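Local coordinates for hypothetical protein TTHA1785 (PDB 2EPG) that probably joins RNA ends as a GTP- and manganese-dependent ligase of the RtcB family, working through a covalent GMP-enzyme intermediate, at residues V381-L394 with E402-R414. Residues are numbered along the deposited sequence; the frame is centred on the assembly and turned at random.
Sequences VLVPGDMGRYSYVL and EVSFGSSCHGAGR
The Tyr392 ring meets the methyl of Ala412 obliquely, with CE1 4.0 Å from Ala412 CB. Val464 of helix 462-470 and Arg478 of strand 474-486 also touch the Tyr392 side chain. Pro384 brings its CD to the backbone of the other segment, 3.1 Å from His410 O. The motif is a beta hairpin, strands 380-383 and 391-395, packed against the loop that follows strand 407-408. Residues 384-387 and Ser391, with residues 410-413, belong to the predicted GMP site of this RtcB protein, and His410 is the probable guanylylated histidine.

Val383 is central to the packing. CG1 stands anti to its backbone N (chi1 178°) and rests on the backbone of 411-412, 3.4 Å from Gly411 C. The same methyl also touches Ala412 CB. The other branch, CG2, faces Cys409 SG at 3.8 Å. Leu394 CD1 is a second apolar neighbour of that sulfur. Cutting Val383 back to an alanine would probably open a gap between Ala412 and Cys409 and leave the loop next to His410 less firmly supported.

The His410 side chain starts away from the hairpin. Its ND1 is hydrogen-bonded to ND1 of His339, a predicted ligand of the second manganese, and the two rings meet at about 80°. His339 NE2 also bonds Leu382 O, so one histidine links both segments.

A type II turn runs from Asp386 to Arg389, closed by Arg389 N to Asp386 O at 3.0 Å. The same two residues form a salt bridge, Arg389 NH2 to Asp386 OD1 at 3.2 Å. Inside the hairpin loop, Gly385 N makes a weak hydrogen bond to Ser391 OG, 3.4 Å long and bent to 149° at the hydrogen.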
# COMPACT_ATOMS: atom_id res chain seq x y z
N VAL A 381 9.48 -3.05 -3.03
CA VAL A 381 8.50 -3.08 -1.96
C VAL A 381 8.88 -1.88 -1.12
O VAL A 381 10.00 -1.82 -0.58
CB VAL A 381 8.60 -4.36 -1.11
CG1 VAL A 381 7.67 -4.25 0.11
CG2 VAL A 381 8.21 -5.57 -1.95
N LEU A 382 7.96 -0.94 -1.00
CA LEU A 382 8.21 0.30 -0.27
C LEU A 382 7.63 0.18 1.13
O LEU A 382 6.42 0.02 1.30
CB LEU A 382 7.57 1.47 -1.03
CG LEU A 382 7.93 1.49 -2.53
CD1 LEU A 382 7.22 2.64 -3.26
CD2 LEU A 382 9.44 1.59 -2.68
N VAL A 383 8.50 0.25 2.12
CA VAL A 383 8.10 0.13 3.51
C VAL A 383 8.36 1.44 4.23
O VAL A 383 9.47 1.70 4.72
CB VAL A 383 8.88 -1.03 4.19
CG1 VAL A 383 8.52 -1.13 5.66
CG2 VAL A 383 8.56 -2.33 3.50
N PRO A 384 7.34 2.30 4.32
CA PRO A 384 7.52 3.58 5.00
C PRO A 384 7.50 3.35 6.51
O PRO A 384 6.83 2.43 7.00
CB PRO A 384 6.31 4.37 4.51
CG PRO A 384 5.24 3.30 4.52
CD PRO A 384 5.94 2.11 3.90
N GLY A 385 8.26 4.14 7.25
CA GLY A 385 8.22 4.00 8.69
C GLY A 385 7.23 5.05 9.14
O GLY A 385 6.42 5.52 8.33
N ASP A 386 7.26 5.44 10.40
CA ASP A 386 6.36 6.49 10.84
C ASP A 386 7.03 7.76 10.34
O ASP A 386 8.15 7.71 9.83
CB ASP A 386 6.24 6.52 12.35
CG ASP A 386 5.91 5.16 12.91
OD1 ASP A 386 6.75 4.24 12.77
OD2 ASP A 386 4.81 5.00 13.48
N MSE A 387 6.36 8.90 10.48
CA MSE A 387 6.97 10.14 10.04
C MSE A 387 8.27 10.37 10.80
O MSE A 387 8.34 10.13 12.01
CB MSE A 387 6.03 11.31 10.29
CG MSE A 387 4.68 11.16 9.64
SE MSE A 387 3.57 12.63 10.15
CE MSE A 387 3.90 13.76 8.64
N GLY A 388 9.29 10.83 10.09
CA GLY A 388 10.57 11.09 10.73
C GLY A 388 11.30 9.83 11.15
O GLY A 388 12.27 9.91 11.90
N ARG A 389 10.85 8.68 10.67
CA ARG A 389 11.50 7.41 11.00
C ARG A 389 12.07 6.84 9.71
O ARG A 389 11.78 7.35 8.63
CB ARG A 389 10.48 6.44 11.59
CG ARG A 389 9.66 7.02 12.72
CD ARG A 389 10.52 7.25 13.96
NE ARG A 389 11.11 5.99 14.42
CZ ARG A 389 10.40 4.93 14.80
NH1 ARG A 389 11.03 3.83 15.20
NH2 ARG A 389 9.07 4.97 14.79
N TYR A 390 12.87 5.78 9.81
CA TYR A 390 13.45 5.16 8.62
C TYR A 390 12.42 4.52 7.71
O TYR A 390 11.39 4.01 8.16
CB TYR A 390 14.42 4.04 8.99
CG TYR A 390 15.70 4.48 9.64
CD1 TYR A 390 16.04 4.02 10.92
CD2 TYR A 390 16.60 5.31 8.98
CE1 TYR A 390 17.24 4.38 11.52
CE2 TYR A 390 17.80 5.68 9.57
CZ TYR A 390 18.11 5.21 10.84
OH TYR A 390 19.30 5.57 11.41
N SER A 391 12.71 4.53 6.41
CA SER A 391 11.87 3.87 5.43
C SER A 391 12.79 2.84 4.80
O SER A 391 14.01 3.00 4.84
CB SER A 391 11.40 4.86 4.37
OG SER A 391 10.27 5.56 4.85
N TYR A 392 12.23 1.78 4.24
CA TYR A 392 13.07 0.77 3.61
C TYR A 392 12.56 0.43 2.22
O TYR A 392 11.39 0.64 1.89
CB TYR A 392 13.11 -0.52 4.45
CG TYR A 392 13.66 -0.36 5.87
CD1 TYR A 392 12.88 0.20 6.89
CD2 TYR A 392 14.96 -0.75 6.19
CE1 TYR A 392 13.39 0.38 8.17
CE2 TYR A 392 15.47 -0.57 7.47
CZ TYR A 392 14.68 -0.01 8.45
OH TYR A 392 15.21 0.17 9.71
N VAL A 393 13.46 -0.07 1.38
CA VAL A 393 13.10 -0.50 0.05
C VAL A 393 13.52 -1.97 0.04
O VAL A 393 14.69 -2.29 0.33
CB VAL A 393 13.88 0.25 -1.05
CG1 VAL A 393 13.51 -0.33 -2.41
CG2 VAL A 393 13.57 1.76 -0.99
N LEU A 394 12.57 -2.87 -0.23
CA LEU A 394 12.85 -4.29 -0.29
C LEU A 394 12.59 -4.69 -1.73
O LEU A 394 12.23 -3.85 -2.55
CB LEU A 394 11.91 -5.07 0.64
CG LEU A 394 11.74 -4.50 2.06
CD1 LEU A 394 10.73 -5.35 2.85
CD2 LEU A 394 13.08 -4.47 2.78
N GLU A 402 5.53 -18.48 -3.77
CA GLU A 402 5.08 -19.79 -3.31
C GLU A 402 4.32 -19.74 -1.97
O GLU A 402 3.24 -20.33 -1.84
CB GLU A 402 6.28 -20.72 -3.12
CG GLU A 402 6.98 -21.14 -4.41
CD GLU A 402 6.24 -22.23 -5.16
OE1 GLU A 402 5.13 -22.64 -4.70
OE2 GLU A 402 6.75 -22.67 -6.21
N VAL A 403 4.87 -19.02 -1.00
CA VAL A 403 4.29 -19.02 0.33
C VAL A 403 3.41 -17.89 0.84
O VAL A 403 2.83 -18.03 1.91
CB VAL A 403 5.39 -19.23 1.41
CG1 VAL A 403 6.30 -20.40 0.97
CG2 VAL A 403 6.21 -17.94 1.60
N SER A 404 3.29 -16.79 0.11
CA SER A 404 2.46 -15.69 0.61
C SER A 404 1.62 -15.04 -0.47
O SER A 404 1.27 -13.87 -0.34
CB SER A 404 3.35 -14.62 1.28
OG SER A 404 4.25 -14.02 0.35
N PHE A 405 1.29 -15.79 -1.50
CA PHE A 405 0.55 -15.22 -2.63
C PHE A 405 1.31 -13.98 -3.12
O PHE A 405 0.73 -12.92 -3.38
CB PHE A 405 -0.88 -14.86 -2.19
CG PHE A 405 -1.70 -16.06 -1.76
CD1 PHE A 405 -2.01 -16.28 -0.43
CD2 PHE A 405 -2.12 -16.99 -2.71
CE1 PHE A 405 -2.73 -17.41 -0.04
CE2 PHE A 405 -2.85 -18.13 -2.33
CZ PHE A 405 -3.14 -18.34 -0.99
N GLY A 406 2.63 -14.12 -3.23
CA GLY A 406 3.47 -13.03 -3.69
C GLY A 406 3.21 -11.74 -2.92
O GLY A 406 3.01 -10.69 -3.53
N SER A 407 3.23 -11.83 -1.59
CA SER A 407 2.96 -10.69 -0.71
C SER A 407 4.08 -10.42 0.29
O SER A 407 4.80 -11.33 0.69
CB SER A 407 1.68 -10.95 0.07
OG SER A 407 0.59 -11.16 -0.81
N SER A 408 4.21 -9.17 0.72
CA SER A 408 5.20 -8.83 1.71
C SER A 408 4.63 -7.84 2.72
O SER A 408 3.42 -7.62 2.77
CB SER A 408 6.46 -8.27 1.04
OG SER A 408 7.54 -8.31 1.96
N CYS A 409 5.48 -7.23 3.53
CA CYS A 409 4.99 -6.32 4.56
C CYS A 409 4.82 -4.91 4.04
O CYS A 409 5.27 -4.57 2.94
CB CYS A 409 5.96 -6.31 5.75
SG CYS A 409 7.49 -5.40 5.38
N HIS A 410 4.18 -4.07 4.84
CA HIS A 410 3.99 -2.69 4.43
C HIS A 410 4.58 -1.72 5.45
O HIS A 410 4.95 -0.61 5.11
CB HIS A 410 2.50 -2.40 4.25
CG HIS A 410 1.83 -1.90 5.48
ND1 HIS A 410 1.35 -0.61 5.59
CD2 HIS A 410 1.55 -2.51 6.66
CE1 HIS A 410 0.81 -0.45 6.79
NE2 HIS A 410 0.91 -1.58 7.45
N GLY A 411 4.65 -2.13 6.71
CA GLY A 411 5.19 -1.24 7.73
C GLY A 411 6.50 -1.68 8.33
O GLY A 411 6.89 -2.85 8.23
N ALA A 412 7.20 -0.75 8.97
CA ALA A 412 8.49 -1.02 9.60
C ALA A 412 8.42 -1.06 11.13
O ALA A 412 9.27 -1.66 11.78
CB ALA A 412 9.52 0.02 9.15
N GLY A 413 7.40 -0.42 11.70
CA GLY A 413 7.29 -0.39 13.14
C GLY A 413 6.00 -0.96 13.71
O GLY A 413 5.45 -1.93 13.18
N ARG A 414 5.53 -0.34 14.80
CA ARG A 414 4.32 -0.78 15.49
C ARG A 414 3.37 0.38 15.80
O ARG A 414 2.55 0.30 16.71
CB ARG A 414 4.70 -1.48 16.79
CG ARG A 414 5.47 -2.77 16.58
CD ARG A 414 4.57 -3.83 15.99
NE ARG A 414 5.25 -5.11 15.86
CZ ARG A 414 4.62 -6.28 15.74
NH1 ARG A 414 5.32 -7.39 15.63
NH2 ARG A 414 3.29 -6.33 15.74